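Local coordinates for DMATS type aromatic prenyltransferase (Streptomyces coelicolor, PDB 6ZS0), which probably catalyses transfer of a dimethylallyl group to the 5-position of the tryptophan indole ring, as a 5-dimethylallyltryptophan synthase with the ABBA-barrel fold, at residues 163-167 against 179-183; 186-192 against 204-210; 249-255 against 274-280. The contacts are given in a common frame with arbitrary orientation. Where two conformers were deposited one is given. Residues are numbered along the deposited sequence.

Contact 1: residues 163-167 against 179-183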
loop_
_atom_site.group_PDB
_atom_site.type_symbol
_atom_site.label_atom_id
_atom_site.label_comp_id
_atom_site.label_asym_id
_atom_site.label_seq_id
_atom_site.Cartn_x
_atom_site.Cartn_y
_atom_site.Cartn_z
ATOM N N ALA A 163 -18.972 3.819 -7.804
ATOM C CA ALA A 163 -18.721 4.706 -8.961
ATOM C C ALA A 163 -19.196 6.124 -8.660
ATOM O O ALA A 163 -18.439 7.069 -8.917
ATOM C CB ALA A 163 -19.389 4.138 -10.196
ATOM N N ALA A 164 -20.402 6.281 -8.127
ATOM C CA ALA A 164 -20.994 7.600 -7.817
ATOM C C ALA A 164 -20.156 8.293 -6.736
ATOM O O ALA A 164 -19.977 9.556 -6.780
ATOM C CB ALA A 164 -22.435 7.427 -7.384
ATOM N N THR A 165 -19.652 7.503 -5.784
ATOM C CA THR A 165 -18.824 8.043 -4.675
ATOM C C THR A 165 -17.511 8.585 -5.242
ATOM O O THR A 165 -17.135 9.679 -4.845
ATOM C CB THR A 165 -18.640 6.993 -3.580
ATOM O OG1 THR A 165 -19.951 6.622 -3.177
ATOM C CG2 THR A 165 -17.871 7.502 -2.386
ATOM N N VAL A 166 -16.837 7.855 -6.137
ATOM C CA VAL A 166 -15.553 8.311 -6.733
ATOM C C VAL A 166 -15.813 9.575 -7.569
ATOM O O VAL A 166 -15.020 10.558 -7.466
ATOM C CB VAL A 166 -14.864 7.216 -7.559
ATOM C CG1 VAL A 166 -13.641 7.757 -8.267
ATOM C CG2 VAL A 166 -14.497 5.993 -6.712
ATOM N N ARG A 167 -16.855 9.552 -8.391
ATOM C CA ARG A 167 -17.167 10.708 -9.259
ATOM C C ARG A 167 -17.380 11.948 -8.383
ATOM O O ARG A 167 -16.806 12.978 -8.689
ATOM C CB ARG A 167 -18.374 10.403 -10.144
ATOM C CG ARG A 167 -18.838 11.603 -10.956
ATOM C CD ARG A 167 -20.133 11.326 -11.673
ATOM N NE ARG A 167 -20.037 10.237 -12.638
ATOM C CZ ARG A 167 -19.533 10.344 -13.874
ATOM N NH1 ARG A 167 -19.539 9.295 -14.680
ATOM N NH2 ARG A 167 -19.020 11.483 -14.304
ATOM N N PHE A 179 -13.685 11.498 -13.402
ATOM C CA PHE A 179 -14.181 10.102 -13.329
ATOM C C PHE A 179 -14.229 9.478 -14.725
ATOM O O PHE A 179 -13.889 8.287 -14.875
ATOM C CB PHE A 179 -15.571 10.022 -12.713
ATOM C CG PHE A 179 -16.054 8.605 -12.632
ATOM C CD1 PHE A 179 -15.612 7.774 -11.616
ATOM C CD2 PHE A 179 -16.877 8.081 -13.619
ATOM C CE1 PHE A 179 -16.038 6.456 -11.556
ATOM C CE2 PHE A 179 -17.289 6.760 -13.567
ATOM C CZ PHE A 179 -16.860 5.949 -12.540
ATOM N N ASP A 180 -14.662 10.253 -15.718
ATOM C CA ASP A 180 -14.888 9.762 -17.108
ATOM C C ASP A 180 -13.572 9.512 -17.860
ATOM O O ASP A 180 -13.646 8.852 -18.898
ATOM C CB ASP A 180 -15.833 10.706 -17.852
ATOM C CG ASP A 180 -17.211 10.682 -17.229
ATOM O OD1 ASP A 180 -17.704 9.574 -16.966
ATOM O OD2 ASP A 180 -17.772 11.764 -16.992
ATOM N N SER A 181 -12.422 9.946 -17.343
ATOM C CA SER A 181 -11.076 9.664 -17.910
ATOM C C SER A 181 -10.567 8.283 -17.466
ATOM O O SER A 181 -9.569 7.817 -18.032
ATOM C CB SER A 181 -10.086 10.724 -17.529
ATOM O OG SER A 181 -9.736 10.599 -16.155
ATOM N N LEU A 182 -11.202 7.662 -16.474
ATOM C CA LEU A 182 -10.711 6.375 -15.909
ATOM C C LEU A 182 -11.071 5.232 -16.859
ATOM O O LEU A 182 -12.170 5.213 -17.429
ATOM C CB LEU A 182 -11.306 6.132 -14.526
ATOM C CG LEU A 182 -10.912 7.116 -13.432
ATOM C CD1 LEU A 182 -11.840 6.961 -12.242
ATOM C CD2 LEU A 182 -9.470 6.931 -13.016
ATOM N N PRO A 183 -10.169 4.238 -17.030
ATOM C CA PRO A 183 -10.486 3.045 -17.805
ATOM C C PRO A 183 -11.537 2.180 -17.098
ATOM O O PRO A 183 -11.806 2.397 -15.925
ATOM C CB PRO A 183 -9.141 2.321 -17.905
ATOM C CG PRO A 183 -8.434 2.721 -16.629
ATOM C CD PRO A 183 -8.819 4.180 -16.444
HETATM O O HOH W 1 -15.404 13.191 -11.548
#
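Residues 163-167 are a turn near the start of helix 162-175, one of the outer helices of the ABBA barrel, and the chain that follows the helix folds back beside it, with 179-181 the end of a short 3-10 segment. The backbones come closest at R167 and F179, with CA atoms 5.1 Å apart, and a water joins them there, donating to R167 O (3.2 Å) and accepting from F179 N (3.0 Å). F179 points at the helix: its CZ lies 3.9 Å from A163 CB, and V166 CG1 meets the ring edge, 3.9 Å from CD1. L182 adds a looser contact, CD1 to V166 CG1 at 4.4 Å, and both side chains also rest on V205 of strand 202-209, so the loop is packed down onto the barrel. On the outer side R167 lays one guanidinium face over F179, with NH1 3.1 Å from CD2. The same group forms a two-pronged salt bridge with D180, NH1 to OD1 at 2.9 Å and NH2 to OD2 at 3.0 Å.

Contact 2: residues 186-192 against 204-210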
loop_
_atom_site.group_PDB
_atom_site.type_symbol
_atom_site.label_atom_id
_atom_site.label_comp_id
_atom_site.label_asym_id
_atom_site.label_seq_id
_atom_site.Cartn_x
_atom_site.Cartn_y
_atom_site.Cartn_z
ATOM N N SER A 186 -13.322 -3.472 -12.531
ATOM C CA SER A 186 -14.292 -4.386 -11.882
ATOM C C SER A 186 -14.763 -3.802 -10.554
ATOM O O SER A 186 -15.576 -4.447 -9.893
ATOM C CB SER A 186 -13.704 -5.769 -11.678
ATOM O OG SER A 186 -12.849 -6.132 -12.762
ATOM N N GLY A 187 -14.280 -2.627 -10.182
ATOM C CA GLY A 187 -14.481 -2.086 -8.833
ATOM C C GLY A 187 -13.510 -0.961 -8.537
ATOM O O GLY A 187 -12.575 -0.713 -9.338
ATOM N N TYR A 188 -13.763 -0.254 -7.446
ATOM C CA TYR A 188 -13.013 0.939 -6.998
ATOM C C TYR A 188 -12.597 0.682 -5.564
ATOM O O TYR A 188 -13.281 1.119 -4.629
ATOM C CB TYR A 188 -13.888 2.195 -7.130
ATOM C CG TYR A 188 -14.388 2.418 -8.520
ATOM C CD1 TYR A 188 -13.601 3.055 -9.465
ATOM C CD2 TYR A 188 -15.610 1.920 -8.911
ATOM C CE1 TYR A 188 -14.030 3.210 -10.773
ATOM C CE2 TYR A 188 -16.065 2.072 -10.207
ATOM C CZ TYR A 188 -15.271 2.711 -11.141
ATOM O OH TYR A 188 -15.708 2.861 -12.431
ATOM N N PRO A 189 -11.514 -0.079 -5.328
ATOM C CA PRO A 189 -11.205 -0.521 -3.959
ATOM C C PRO A 189 -10.756 0.608 -3.024
ATOM O O PRO A 189 -10.979 0.473 -1.841
ATOM C CB PRO A 189 -10.129 -1.592 -4.105
ATOM C CG PRO A 189 -9.539 -1.372 -5.482
ATOM C CD PRO A 189 -10.611 -0.691 -6.330
ATOM N N PHE A 190 -10.166 1.680 -3.534
ATOM C CA PHE A 190 -9.646 2.777 -2.688
ATOM C C PHE A 190 -9.757 4.095 -3.412
ATOM O O PHE A 190 -9.584 4.125 -4.655
ATOM C CB PHE A 190 -8.161 2.600 -2.362
ATOM C CG PHE A 190 -7.810 1.264 -1.771
ATOM C CD1 PHE A 190 -8.051 0.999 -0.442
ATOM C CD2 PHE A 190 -7.179 0.288 -2.527
ATOM C CE1 PHE A 190 -7.732 -0.229 0.106
ATOM C CE2 PHE A 190 -6.868 -0.949 -1.983
ATOM C CZ PHE A 190 -7.152 -1.209 -0.662
ATOM N N LEU A 191 -10.022 5.159 -2.656
ATOM C CA LEU A 191 -9.621 6.507 -3.052
ATOM C C LEU A 191 -8.646 7.023 -2.007
ATOM O O LEU A 191 -8.926 6.865 -0.779
ATOM C CB LEU A 191 -10.848 7.398 -3.156
ATOM C CG LEU A 191 -10.582 8.795 -3.696
ATOM C CD1 LEU A 191 -11.733 9.213 -4.595
ATOM C CD2 LEU A 191 -10.382 9.786 -2.572
ATOM N N ALA A 192 -7.538 7.585 -2.449
ATOM C CA ALA A 192 -6.490 8.047 -1.531
ATOM C C ALA A 192 -6.166 9.531 -1.772
ATOM O O ALA A 192 -6.321 10.029 -2.892
ATOM C CB ALA A 192 -5.279 7.192 -1.655
ATOM N N LYS A 204 -5.913 10.105 -5.679
ATOM C CA LYS A 204 -5.526 8.819 -6.291
ATOM C C LYS A 204 -6.760 7.922 -6.321
ATOM O O LYS A 204 -7.377 7.740 -5.257
ATOM C CB LYS A 204 -4.385 8.192 -5.489
ATOM C CG LYS A 204 -3.106 9.021 -5.444
ATOM C CD LYS A 204 -2.063 8.474 -4.473
ATOM C CE LYS A 204 -0.641 8.683 -4.967
ATOM N NZ LYS A 204 -0.273 7.708 -6.022
ATOM N N VAL A 205 -7.135 7.430 -7.500
ATOM C CA VAL A 205 -8.278 6.499 -7.653
ATOM C C VAL A 205 -7.712 5.133 -7.999
ATOM O O VAL A 205 -6.917 5.035 -8.928
ATOM C CB VAL A 205 -9.294 6.952 -8.717
ATOM C CG1 VAL A 205 -10.510 6.036 -8.753
ATOM C CG2 VAL A 205 -9.738 8.392 -8.490
ATOM N N TYR A 206 -8.091 4.119 -7.240
ATOM C CA TYR A 206 -7.673 2.725 -7.480
ATOM C C TYR A 206 -8.805 1.976 -8.167
ATOM O O TYR A 206 -9.982 2.142 -7.774
ATOM C CB TYR A 206 -7.276 2.034 -6.182
ATOM C CG TYR A 206 -5.986 2.506 -5.596
ATOM C CD1 TYR A 206 -5.880 3.753 -5.019
ATOM C CD2 TYR A 206 -4.860 1.694 -5.626
ATOM C CE1 TYR A 206 -4.682 4.189 -4.481
ATOM C CE2 TYR A 206 -3.672 2.101 -5.047
ATOM C CZ TYR A 206 -3.584 3.355 -4.482
ATOM O OH TYR A 206 -2.409 3.815 -3.945
ATOM N N LEU A 207 -8.454 1.166 -9.167
ATOM C CA LEU A 207 -9.384 0.274 -9.872
ATOM C C LEU A 207 -8.951 -1.161 -9.635
ATOM O O LEU A 207 -7.738 -1.420 -9.672
ATOM C CB LEU A 207 -9.359 0.573 -11.378
ATOM C CG LEU A 207 -10.244 1.720 -11.870
ATOM C CD1 LEU A 207 -9.963 2.998 -11.160
ATOM C CD2 LEU A 207 -10.047 1.923 -13.368
ATOM N N ARG A 208 -9.919 -2.046 -9.475
ATOM C CA ARG A 208 -9.719 -3.514 -9.461
ATOM C C ARG A 208 -9.793 -4.022 -10.906
ATOM O O ARG A 208 -10.673 -3.532 -11.651
ATOM C CB ARG A 208 -10.815 -4.156 -8.613
ATOM C CG ARG A 208 -10.502 -5.562 -8.117
ATOM C CD ARG A 208 -11.606 -6.101 -7.206
ATOM N NE ARG A 208 -12.482 -5.043 -6.704
ATOM C CZ ARG A 208 -12.473 -4.515 -5.473
ATOM N NH1 ARG A 208 -13.304 -3.528 -5.199
ATOM N NH2 ARG A 208 -11.652 -4.960 -4.526
ATOM N N HIS A 209 -8.941 -4.967 -11.275
ATOM C CA HIS A 209 -8.956 -5.551 -12.646
ATOM C C HIS A 209 -8.959 -7.061 -12.515
ATOM O O HIS A 209 -7.938 -7.635 -12.185
ATOM C CB HIS A 209 -7.777 -5.046 -13.475
ATOM C CG HIS A 209 -7.752 -3.569 -13.642
ATOM N ND1 HIS A 209 -8.650 -2.893 -14.456
ATOM C CD2 HIS A 209 -6.965 -2.624 -13.069
ATOM C CE1 HIS A 209 -8.411 -1.605 -14.369
ATOM N NE2 HIS A 209 -7.393 -1.419 -13.521
ATOM N N ASP A 210 -10.101 -7.679 -12.713
ATOM C CA ASP A 210 -10.229 -9.146 -12.685
ATOM C C ASP A 210 -9.709 -9.734 -14.001
ATOM O O ASP A 210 -10.035 -9.172 -15.077
ATOM C CB ASP A 210 -11.679 -9.536 -12.444
ATOM C CG ASP A 210 -12.287 -9.011 -11.156
ATOM O OD1 ASP A 210 -11.545 -8.537 -10.299
ATOM O OD2 ASP A 210 -13.536 -9.084 -11.036
HETATM O O HOH W 2 -14.662 -1.951 -3.868
HETATM O O HOH W 3 -11.383 4.052 -6.653
#
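Backbone hydrogen bonds hold this antiparallel pairing, the open end of the hairpin of strands 191-195 and 202-209 in the ABBA barrel. A192 and K204 form a hydrogen-bonded pair, N to O 2.8 Å in each direction; Y206 N reaches F190 O at 3.0 Å, R208 N reaches G187 O at 3.0 Å, and S186 N gives a nearly straight bond to R208 O at 2.8 Å. S186 OG extends the line by accepting from D210 N at 3.2 Å. The ladder is interrupted around P189, which has no NH to give: its CD lies 3.2 Å from Y206 O. A water fills the gap, donating to F190 O (2.7 Å) and Y206 O (2.6 Å). L191 and V205 share the sheet face that packs on helix 162-175, at A169 and V166, and Y188 CD1 adds a contact to L207 CD1 at 4.0 Å. A192 and K204 point to the other face, with CB atoms 4.1 Å apart. P189 CD lies over one face of the R208 guanidinium. F190 turns its ring edge to the face of Y206 in a T-shaped stack, centroids 5.5 Å apart and planes at 81°.

Contact 3: residues 249-255 against 274-280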
loop_
_atom_site.group_PDB
_atom_site.type_symbol
_atom_site.label_atom_id
_atom_site.label_comp_id
_atom_site.label_asym_id
_atom_site.label_seq_id
_atom_site.Cartn_x
_atom_site.Cartn_y
_atom_site.Cartn_z
ATOM N N LEU A 249 -4.730 -13.007 -15.563
ATOM C CA LEU A 249 -4.235 -13.366 -14.221
ATOM C C LEU A 249 -5.351 -14.092 -13.488
ATOM O O LEU A 249 -6.491 -13.608 -13.499
ATOM C CB LEU A 249 -3.820 -12.096 -13.487
ATOM C CG LEU A 249 -2.636 -11.364 -14.092
ATOM C CD1 LEU A 249 -2.251 -10.182 -13.236
ATOM C CD2 LEU A 249 -1.446 -12.288 -14.310
ATOM N N ASP A 250 -5.041 -15.216 -12.853
ATOM C CA ASP A 250 -6.078 -16.100 -12.298
ATOM C C ASP A 250 -6.033 -16.178 -10.773
ATOM O O ASP A 250 -6.799 -16.942 -10.251
ATOM C CB ASP A 250 -5.972 -17.485 -12.908
ATOM C CG ASP A 250 -4.597 -18.116 -12.805
ATOM O OD1 ASP A 250 -4.468 -19.238 -13.354
ATOM O OD2 ASP A 250 -3.725 -17.555 -12.151
ATOM N N GLY A 251 -5.261 -15.326 -10.118
ATOM C CA GLY A 251 -5.291 -15.204 -8.648
ATOM C C GLY A 251 -6.145 -14.014 -8.228
ATOM O O GLY A 251 -7.160 -13.714 -8.889
ATOM N N ARG A 252 -5.814 -13.392 -7.115
ATOM C CA ARG A 252 -6.600 -12.225 -6.684
ATOM C C ARG A 252 -6.392 -11.116 -7.714
ATOM O O ARG A 252 -5.430 -11.128 -8.472
ATOM C CB ARG A 252 -6.162 -11.781 -5.291
ATOM C CG ARG A 252 -4.928 -10.907 -5.285
ATOM C CD ARG A 252 -4.444 -10.625 -3.871
ATOM N NE ARG A 252 -3.921 -11.852 -3.296
ATOM C CZ ARG A 252 -3.620 -12.027 -2.012
ATOM N NH1 ARG A 252 -3.117 -13.188 -1.607
ATOM N NH2 ARG A 252 -3.806 -11.038 -1.150
ATOM N N PRO A 253 -7.319 -10.148 -7.773
ATOM C CA PRO A 253 -7.290 -9.136 -8.823
ATOM C C PRO A 253 -6.041 -8.238 -8.763
ATOM O O PRO A 253 -5.487 -7.952 -7.701
ATOM C CB PRO A 253 -8.576 -8.320 -8.538
ATOM C CG PRO A 253 -9.444 -9.206 -7.698
ATOM C CD PRO A 253 -8.459 -10.006 -6.878
ATOM N N ALA A 254 -5.561 -7.831 -9.922
ATOM C CA ALA A 254 -4.590 -6.758 -10.092
ATOM C C ALA A 254 -5.308 -5.443 -9.782
ATOM O O ALA A 254 -6.547 -5.412 -9.792
ATOM C CB ALA A 254 -3.954 -6.754 -11.455
ATOM N N GLN A 255 -4.545 -4.402 -9.546
ATOM C CA GLN A 255 -5.100 -3.054 -9.295
ATOM C C GLN A 255 -4.329 -2.061 -10.123
ATOM O O GLN A 255 -3.124 -2.294 -10.429
ATOM C CB GLN A 255 -5.079 -2.685 -7.806
ATOM C CG GLN A 255 -5.971 -3.580 -6.970
ATOM C CD GLN A 255 -6.024 -3.122 -5.533
ATOM O OE1 GLN A 255 -5.958 -1.923 -5.238
ATOM N NE2 GLN A 255 -6.231 -4.075 -4.642
ATOM N N TYR A 274 -0.340 -2.628 -10.107
ATOM C CA TYR A 274 -0.027 -3.499 -8.947
ATOM C C TYR A 274 -0.353 -4.949 -9.324
ATOM O O TYR A 274 -1.507 -5.250 -9.730
ATOM C CB TYR A 274 -0.858 -3.110 -7.722
ATOM C CG TYR A 274 -0.713 -1.677 -7.262
ATOM C CD1 TYR A 274 0.138 -1.329 -6.217
ATOM C CD2 TYR A 274 -1.445 -0.668 -7.865
ATOM C CE1 TYR A 274 0.274 -0.001 -5.809
ATOM C CE2 TYR A 274 -1.349 0.650 -7.447
ATOM C CZ TYR A 274 -0.468 0.994 -6.441
ATOM O OH TYR A 274 -0.342 2.308 -6.062
ATOM N N ILE A 275 0.632 -5.825 -9.216
ATOM C CA ILE A 275 0.454 -7.279 -9.431
ATOM C C ILE A 275 0.649 -8.004 -8.098
ATOM O O ILE A 275 1.708 -7.899 -7.488
ATOM C CB ILE A 275 1.432 -7.786 -10.509
ATOM C CG1 ILE A 275 1.307 -7.031 -11.839
ATOM C CG2 ILE A 275 1.273 -9.280 -10.693
ATOM C CD1 ILE A 275 -0.008 -7.087 -12.470
ATOM N N PRO A 276 -0.344 -8.803 -7.651
ATOM C CA PRO A 276 -0.232 -9.592 -6.417
ATOM C C PRO A 276 0.666 -10.825 -6.631
ATOM O O PRO A 276 0.186 -11.967 -6.665
ATOM C CB PRO A 276 -1.688 -9.939 -6.111
ATOM C CG PRO A 276 -2.335 -10.013 -7.453
ATOM C CD PRO A 276 -1.661 -8.938 -8.281
ATOM N N VAL A 277 1.969 -10.562 -6.685
ATOM C CA VAL A 277 2.985 -11.584 -7.081
ATOM C C VAL A 277 2.908 -12.793 -6.139
ATOM O O VAL A 277 3.204 -13.897 -6.589
ATOM C CB VAL A 277 4.394 -10.974 -7.115
ATOM C CG1 VAL A 277 4.835 -10.464 -5.785
ATOM C CG2 VAL A 277 5.430 -11.956 -7.649
ATOM N N ARG A 278 2.479 -12.615 -4.879
ATOM C CA ARG A 278 2.441 -13.739 -3.908
ATOM C C ARG A 278 1.532 -14.847 -4.401
ATOM O O ARG A 278 1.666 -15.977 -3.917
ATOM C CB ARG A 278 2.039 -13.304 -2.489
ATOM C CG ARG A 278 0.645 -12.715 -2.332
ATOM C CD ARG A 278 0.335 -12.558 -0.854
ATOM N NE ARG A 278 0.215 -13.892 -0.281
ATOM C CZ ARG A 278 0.336 -14.215 1.020
ATOM N NH1 ARG A 278 0.229 -15.474 1.378
ATOM N NH2 ARG A 278 0.552 -13.302 1.928
ATOM N N ASP A 279 0.547 -14.549 -5.266
ATOM C CA ASP A 279 -0.405 -15.561 -5.784
ATOM C C ASP A 279 0.182 -16.309 -6.983
ATOM O O ASP A 279 -0.441 -17.243 -7.399
ATOM C CB ASP A 279 -1.726 -14.916 -6.190
ATOM C CG ASP A 279 -2.566 -14.443 -5.033
ATOM O OD1 ASP A 279 -2.173 -14.683 -3.871
ATOM O OD2 ASP A 279 -3.668 -13.924 -5.314
ATOM N N TYR A 280 1.374 -15.946 -7.456
ATOM C CA TYR A 280 1.878 -16.407 -8.788
ATOM C C TYR A 280 3.268 -17.026 -8.663
ATOM O O TYR A 280 3.908 -17.219 -9.708
ATOM C CB TYR A 280 1.876 -15.249 -9.805
ATOM C CG TYR A 280 0.489 -14.686 -10.009
ATOM C CD1 TYR A 280 -0.529 -15.472 -10.490
ATOM C CD2 TYR A 280 0.193 -13.374 -9.695
ATOM C CE1 TYR A 280 -1.820 -14.997 -10.625
ATOM C CE2 TYR A 280 -1.081 -12.859 -9.851
ATOM C CZ TYR A 280 -2.096 -13.672 -10.328
ATOM O OH TYR A 280 -3.383 -13.222 -10.441
HETATM O O HOH W 4 -3.835 -10.473 -10.491
#
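The hairpin of strands 254-260 and 270-275 in the ABBA barrel gives way here, past its last strand pair, to two loops that stay in contact through an Arg-Asp salt bridge. Its last rung is the hydrogen-bonded antiparallel pair Q255 and Y274, with Y274 N to Q255 O at 2.8 Å and Q255 N to Y274 O at 3.2 Å. Beyond it P276, at the centre of an inverse gamma turn, bends the chain into a 3-10 segment that brings D279 and Y280 back toward the other loop. D279 OD2 accepts from both N and NE of R252, each at 2.9 Å, while OD1 takes R252 NH1 at 2.9 Å. The guanidinium also lies over R278 CG, and D59 offsets the nearby like charges through a salt bridge to R252 and a weak, long ion pair to R278. Y280 OH accepts from G251 N at 2.8 Å, and a water bridges Y280 OH (2.8 Å) and R252 O (2.7 Å). L249 CD1 and A254 CB meet I275 CD1 at 3.9 and 4.1 Å. This apolar side is covered by helix 229-240, while strand 202-209 flanks 254-260 and strand 324-332 flanks 270-275.

Overall arrangement
Contacts 2 and 3 are partly buried and belong to successive hairpins of the barrel, joined where strands 202-209 and 254-260 run side by side: H209 N lies 2.9 Å from A254 O, a probable hydrogen bond. Contact 1 is a surface contact on the outside of the same wall; it touches contact 2, with V166 CG1 3.6 Å from V205 CG1, but stays about 9 Å from contact 3 at the nearest atoms. The chemistry follows this placement. Backbone pairing dominates 186-192 against 204-210, whereas 163-167 against 179-183 has no direct backbone hydrogen bond and relies on side chains and one bridging water. Contact 3 combines both, a strand pair at one end and an Arg-Asp bridge in the loops.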